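Local coordinates for protein Cdhr2 (Mus musculus, PDB 5CYX) that probably mediates calcium-dependent adhesion between neighbouring microvilli of epithelial cells by pairing with CDHR5, which controls how the microvilli pack, at residues F125-E130 with V140-E145; D248-I253 with A302-L307. All blocks are in the same frame, centred on the assembly; numbering follows the deposited sequence.

Contact 1 of 2, residues F125-E130 with V140-E145; sequences FSVLAE and VQYFIE
The phenol of Tyr-142 reaches across from its strand to the backbone of 125-130, where its hydroxyl accepts the peptide N-H of Ala-129. The bond from Ala-129 N to Tyr-142 OH is 2.9 Å long and almost perfectly straight at 176°, and the donor lies at the edge of the ring, close to its plane. A chi1 of -59° turns CG away from the tyrosine's own carbonyl carbon and sends the ring over to the other segment. Around that polar point the packing is largely apolar. Val-140, two residues earlier on the same strand, lays CG1 over one face of the ring, 3.9 Å above the plane and offset toward the rim. Val-127 comes from the other side of the ring plane, its CG2 4.2 Å from Tyr-142 CD2, and the two side chains run past each other in opposite directions. Both segments belong to the second cadherin repeat, a beta sandwich in which strand 123-126 and strand 140-148 lie in different sheets, so the tyrosine bridges the layers through its side chain. Ile-160, on strand 158-160 of the same sheet as 123-126, also packs against Tyr-142. Leu-128 starts out away from the partner strand, yet its CD1 comes to 3.8 Å from Tyr-142 OH. A phenylalanine in place of Tyr-142 would probably keep much of the apolar packing but leave the inward-facing N-H of Ala-129 without its acceptor. Nearer the calcium end, the Ala-129 methyl CB lies 4.1 Å from Val-140 CG1, while Val-140 CG2 sits 3.8 Å from Ala-129 O. The loop joining the segments carries Asp-131, Asp-133 and Ala-137, ligands of a calcium ion, and a bound calcium lies about 7 Å from the side chain of Val-140.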
loop_
_atom_site.group_PDB
_atom_site.type_symbol
_atom_site.label_atom_id
_atom_site.label_comp_id
_atom_site.label_asym_id
_atom_site.label_seq_id
_atom_site.Cartn_x
_atom_site.Cartn_y
_atom_site.Cartn_z
ATOM N N PHE A 125 7.071 9.134 -4.461
ATOM C CA PHE A 125 8.437 8.991 -4.920
ATOM C C PHE A 125 8.910 7.620 -4.519
ATOM O O PHE A 125 8.470 7.075 -3.456
ATOM C CB PHE A 125 9.372 10.020 -4.228
ATOM C CG PHE A 125 10.677 10.237 -4.972
ATOM C CD1 PHE A 125 10.680 10.818 -6.236
ATOM C CD2 PHE A 125 11.908 9.824 -4.418
ATOM C CE1 PHE A 125 11.881 10.993 -6.946
ATOM C CE2 PHE A 125 13.107 10.022 -5.118
ATOM C CZ PHE A 125 13.084 10.576 -6.397
ATOM N N SER A 126 9.848 7.094 -5.290
ATOM C CA SER A 126 10.408 5.777 -5.033
ATOM C C SER A 126 11.928 5.839 -4.933
ATOM O O SER A 126 12.571 6.522 -5.707
ATOM C CB SER A 126 9.944 4.805 -6.119
ATOM O OG SER A 126 8.539 4.600 -5.977
ATOM N N VAL A 127 12.480 5.203 -3.903
ATOM C CA VAL A 127 13.922 5.013 -3.811
ATOM C C VAL A 127 14.286 3.518 -3.927
ATOM O O VAL A 127 13.449 2.628 -3.714
ATOM C CB VAL A 127 14.479 5.636 -2.519
ATOM C CG1 VAL A 127 14.339 7.158 -2.582
ATOM C CG2 VAL A 127 13.765 5.095 -1.271
ATOM N N LEU A 128 15.538 3.243 -4.271
ATOM C CA LEU A 128 16.020 1.866 -4.370
ATOM C C LEU A 128 17.370 1.746 -3.691
ATOM O O LEU A 128 18.315 2.453 -4.043
ATOM C CB LEU A 128 16.161 1.462 -5.839
ATOM C CG LEU A 128 16.502 -0.011 -6.083
ATOM C CD1 LEU A 128 15.408 -0.938 -5.517
ATOM C CD2 LEU A 128 16.741 -0.243 -7.572
ATOM N N ALA A 129 17.466 0.840 -2.722
ATOM C CA ALA A 129 18.779 0.509 -2.178
ATOM C C ALA A 129 19.068 -0.928 -2.497
ATOM O O ALA A 129 18.162 -1.730 -2.584
ATOM C CB ALA A 129 18.880 0.792 -0.694
ATOM N N GLU A 130 20.340 -1.232 -2.708
ATOM C CA GLU A 130 20.751 -2.605 -3.001
ATOM C C GLU A 130 21.797 -2.995 -1.994
ATOM O O GLU A 130 22.584 -2.169 -1.560
ATOM C CB GLU A 130 21.317 -2.686 -4.436
ATOM C CG GLU A 130 20.220 -2.473 -5.455
ATOM C CD GLU A 130 20.745 -2.260 -6.851
ATOM O OE1 GLU A 130 21.695 -1.424 -7.036
ATOM O OE2 GLU A 130 20.188 -2.914 -7.749
ATOM N N VAL A 140 16.421 -5.965 1.513
ATOM C CA VAL A 140 16.332 -4.588 1.924
ATOM C C VAL A 140 14.928 -4.176 2.420
ATOM O O VAL A 140 13.925 -4.521 1.811
ATOM C CB VAL A 140 16.825 -3.666 0.794
ATOM C CG1 VAL A 140 16.881 -2.232 1.285
ATOM C CG2 VAL A 140 18.219 -4.112 0.347
ATOM N N GLN A 141 14.882 -3.500 3.569
ATOM C CA GLN A 141 13.674 -2.888 4.107
ATOM C C GLN A 141 13.934 -1.399 4.190
ATOM O O GLN A 141 15.102 -0.989 4.337
ATOM C CB GLN A 141 13.377 -3.409 5.530
ATOM C CG GLN A 141 13.553 -4.912 5.704
ATOM C CD GLN A 141 12.784 -5.478 6.902
ATOM O OE1 GLN A 141 13.018 -6.626 7.344
ATOM N NE2 GLN A 141 11.837 -4.706 7.412
ATOM N N TYR A 142 12.869 -0.606 4.102
ATOM C CA TYR A 142 12.940 0.846 4.159
ATOM C C TYR A 142 12.225 1.461 5.343
ATOM O O TYR A 142 11.204 0.959 5.777
ATOM C CB TYR A 142 12.325 1.436 2.899
ATOM C CG TYR A 142 13.029 0.948 1.665
ATOM C CD1 TYR A 142 12.647 -0.248 1.048
ATOM C CD2 TYR A 142 14.080 1.682 1.102
ATOM C CE1 TYR A 142 13.320 -0.700 -0.085
ATOM C CE2 TYR A 142 14.747 1.238 -0.010
ATOM C CZ TYR A 142 14.358 0.076 -0.624
ATOM O OH TYR A 142 15.035 -0.353 -1.736
ATOM N N PHE A 143 12.721 2.614 5.779
ATOM C CA PHE A 143 12.174 3.315 6.949
ATOM C C PHE A 143 12.210 4.810 6.744
ATOM O O PHE A 143 13.189 5.336 6.192
ATOM C CB PHE A 143 12.979 3.017 8.220
ATOM C CG PHE A 143 13.103 1.598 8.498
ATOM C CD1 PHE A 143 12.128 0.933 9.277
ATOM C CD2 PHE A 143 14.148 0.877 7.956
ATOM C CE1 PHE A 143 12.248 -0.429 9.510
ATOM C CE2 PHE A 143 14.255 -0.488 8.162
ATOM C CZ PHE A 143 13.294 -1.148 8.957
ATOM N N ILE A 144 11.137 5.474 7.176
ATOM C CA ILE A 144 11.090 6.907 7.264
ATOM C C ILE A 144 11.564 7.273 8.655
ATOM O O ILE A 144 10.881 6.965 9.622
ATOM C CB ILE A 144 9.678 7.479 7.016
ATOM C CG1 ILE A 144 9.293 7.267 5.545
ATOM C CG2 ILE A 144 9.635 8.979 7.347
ATOM C CD1 ILE A 144 7.824 7.517 5.280
ATOM N N GLU A 145 12.710 7.922 8.752
ATOM C CA GLU A 145 13.291 8.294 10.049
ATOM C C GLU A 145 12.707 9.583 10.611
ATOM O O GLU A 145 12.351 9.633 11.783
ATOM C CB GLU A 145 14.821 8.405 9.969
ATOM C CG GLU A 145 15.535 7.065 9.816
ATOM C CD GLU A 145 15.403 6.179 11.050
ATOM O OE1 GLU A 145 16.071 6.474 12.087
ATOM O OE2 GLU A 145 14.594 5.202 11.007
#

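Contact 2 of 2, residues D248-I253 with A302-L307. With CA (calcium ion), chain F; CA (calcium ion), chain E.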
loop_
_atom_site.group_PDB
_atom_site.type_symbol
_atom_site.label_atom_id
_atom_site.label_comp_id
_atom_site.label_asym_id
_atom_site.label_seq_id
_atom_site.Cartn_x
_atom_site.Cartn_y
_atom_site.Cartn_z
ATOM N N ASP A 248 -7.071 36.174 -3.625
ATOM C CA ASP A 248 -7.082 34.729 -3.772
ATOM C C ASP A 248 -6.436 34.090 -2.540
ATOM O O ASP A 248 -5.315 34.441 -2.174
ATOM C CB ASP A 248 -6.326 34.379 -5.045
ATOM C CG ASP A 248 -6.277 32.917 -5.328
ATOM O OD1 ASP A 248 -6.970 32.150 -4.634
ATOM O OD2 ASP A 248 -5.554 32.540 -6.275
ATOM N N SER A 249 -7.157 33.157 -1.896
ATOM C CA SER A 249 -6.624 32.453 -0.732
ATOM C C SER A 249 -5.562 31.447 -1.103
ATOM O O SER A 249 -4.795 31.018 -0.252
ATOM C CB SER A 249 -7.763 31.778 0.063
ATOM O OG SER A 249 -8.681 32.750 0.443
ATOM N N ASP A 250 -5.483 31.069 -2.395
ATOM C CA ASP A 250 -4.407 30.212 -2.850
ATOM C C ASP A 250 -3.166 31.102 -3.065
ATOM O O ASP A 250 -2.958 31.702 -4.153
ATOM C CB ASP A 250 -4.787 29.429 -4.127
ATOM C CG ASP A 250 -6.076 28.615 -3.974
ATOM O OD1 ASP A 250 -6.038 27.581 -3.352
ATOM O OD2 ASP A 250 -7.148 29.029 -4.478
ATOM N N LYS A 251 -2.312 31.137 -2.051
ATOM C CA LYS A 251 -1.171 32.066 -1.992
ATOM C C LYS A 251 -0.019 31.643 -2.906
ATOM O O LYS A 251 0.843 32.427 -3.159
ATOM C CB LYS A 251 -0.644 32.278 -0.563
ATOM C CG LYS A 251 -1.692 32.698 0.456
ATOM C CD LYS A 251 -2.286 34.064 0.165
ATOM C CE LYS A 251 -3.331 34.412 1.211
ATOM N NZ LYS A 251 -4.202 35.529 0.764
ATOM N N GLY A 252 -0.008 30.407 -3.362
ATOM C CA GLY A 252 0.907 29.961 -4.384
ATOM C C GLY A 252 0.486 30.324 -5.797
ATOM O O GLY A 252 1.213 30.066 -6.731
ATOM N N ILE A 253 -0.702 30.895 -5.927
ATOM C CA ILE A 253 -1.320 31.235 -7.169
ATOM C C ILE A 253 -1.544 32.726 -7.267
ATOM O O ILE A 253 -1.101 33.319 -8.230
ATOM C CB ILE A 253 -2.626 30.401 -7.426
ATOM C CG1 ILE A 253 -2.260 28.923 -7.635
ATOM C CG2 ILE A 253 -3.350 30.846 -8.706
ATOM C CD1 ILE A 253 -3.413 27.919 -7.465
ATOM N N ALA A 302 -16.861 39.073 -5.708
ATOM C CA ALA A 302 -15.516 38.971 -6.236
ATOM C C ALA A 302 -15.382 37.586 -6.823
ATOM O O ALA A 302 -15.749 36.620 -6.195
ATOM C CB ALA A 302 -14.497 39.172 -5.123
ATOM N N THR A 303 -14.822 37.500 -8.019
ATOM C CA THR A 303 -14.688 36.249 -8.758
ATOM C C THR A 303 -13.259 36.181 -9.306
ATOM O O THR A 303 -12.779 37.132 -9.936
ATOM C CB THR A 303 -15.680 36.206 -9.943
ATOM O OG1 THR A 303 -17.002 36.517 -9.489
ATOM C CG2 THR A 303 -15.695 34.863 -10.597
ATOM N N GLU A 304 -12.586 35.060 -9.063
ATOM C CA GLU A 304 -11.275 34.811 -9.622
ATOM C C GLU A 304 -11.403 34.703 -11.126
ATOM O O GLU A 304 -12.454 34.359 -11.646
ATOM C CB GLU A 304 -10.637 33.567 -9.015
ATOM C CG GLU A 304 -10.298 33.779 -7.545
ATOM C CD GLU A 304 -9.734 32.566 -6.830
ATOM O OE1 GLU A 304 -9.259 31.622 -7.466
ATOM O OE2 GLU A 304 -9.682 32.575 -5.597
ATOM N N LYS A 305 -10.337 35.012 -11.833
ATOM C CA LYS A 305 -10.409 35.036 -13.284
ATOM C C LYS A 305 -10.409 33.646 -13.872
ATOM O O LYS A 305 -11.057 33.412 -14.868
ATOM C CB LYS A 305 -9.292 35.889 -13.869
ATOM C CG LYS A 305 -9.574 37.382 -13.705
ATOM C CD LYS A 305 -8.731 38.274 -14.620
ATOM C CE LYS A 305 -9.217 38.273 -16.056
ATOM N NZ LYS A 305 -8.292 39.075 -16.911
ATOM N N ASN A 306 -9.696 32.724 -13.246
ATOM C CA ASN A 306 -9.661 31.344 -13.685
ATOM C C ASN A 306 -10.578 30.473 -12.841
ATOM O O ASN A 306 -10.840 30.770 -11.666
ATOM C CB ASN A 306 -8.229 30.817 -13.629
ATOM C CG ASN A 306 -7.306 31.610 -14.542
ATOM O OD1 ASN A 306 -6.640 32.556 -14.119
ATOM N ND2 ASN A 306 -7.344 31.288 -15.813
ATOM N N LEU A 307 -11.053 29.394 -13.465
ATOM C CA LEU A 307 -11.944 28.449 -12.808
ATOM C C LEU A 307 -11.128 27.627 -11.849
ATOM O O LEU A 307 -9.943 27.426 -12.053
ATOM C CB LEU A 307 -12.646 27.534 -13.835
ATOM C CG LEU A 307 -13.518 28.236 -14.899
ATOM C CD1 LEU A 307 -14.091 27.204 -15.860
ATOM C CD2 LEU A 307 -14.628 29.077 -14.293
HETATM CA CA CA F . -8.431 30.453 -5.542
HETATM CA CA CA E . -4.948 25.523 -3.157
HETATM O O HOH W 1 -6.629 30.299 -7.263
HETATM O O HOH W 2 -4.416 25.146 -0.873
HETATM O O HOH W 3 -9.850 28.665 -6.668
#
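Two carboxylates, those of Asp-248 and Glu-304, meet with their planes 51° apart and the side chains roughly perpendicular. Glu-304, extended beyond CG, turns both oxygens to the calcium ion of chain F, OE1 at 2.4 Å and OE2 at 2.5 Å. One face of the Asp-248 carboxylate is occupied by a backbone donor, since Asp-250 N gives its hydrogen bond to OD1 from 68° out of the plane, closing an Asx turn. Asp-248 OD1 and Glu-304 OE2 are 2.9 Å apart, yet no hydrogen bond joins them: the chain F calcium holds both. Asp-248 uses just OD1 on the metal. Its other oxygen, OD2, takes a hydrogen bond of 2.7 Å from water 1, itself a ligand of the same calcium. Asp-248 presents its carboxylate to metal and turn alike because chi1, at -179°, sets CG opposite the backbone N. Asp-250 is shared between two ions: OD2 lies 2.2 Å from the calcium of chain F, and OD1 2.3 Å from the calcium of chain E. The positive metals probably offset the repulsion that so many acidic oxygens would otherwise feel. Water 3 and Leu-218 O complete the chain F site, whereas the chain E ion draws on Glu-116, Asp-214, Glu-215 and Asp-217 along with water 2. Asp-248 and Asp-250 form the Asp-X-Asp pair of a cadherin repeat, and together with Glu-304 of strand 295-304 they build the third repeat's side of the calcium-filled junction between successive cadherin repeats.

How the contacts relate
The two contacts follow one another along the chain, contact 1 in the second cadherin repeat and contact 2 in the third. Their centres are 38 Å apart and their nearest atoms about 21 Å, with no touch and no shared sheet. Contact 1 ties together the two layers of its own sandwich next to the calcium loop facing the first repeat; contact 2 forms part of the metal-filled joint where the second repeat hands over to the third. Contact 1 thus lies within a repeat, contact 2 at a joint between repeats, of a rod of domains strung end to end, in which bound calcium probably stiffens the linkers, as in other cadherins, consistent with calcium-dependent adhesion.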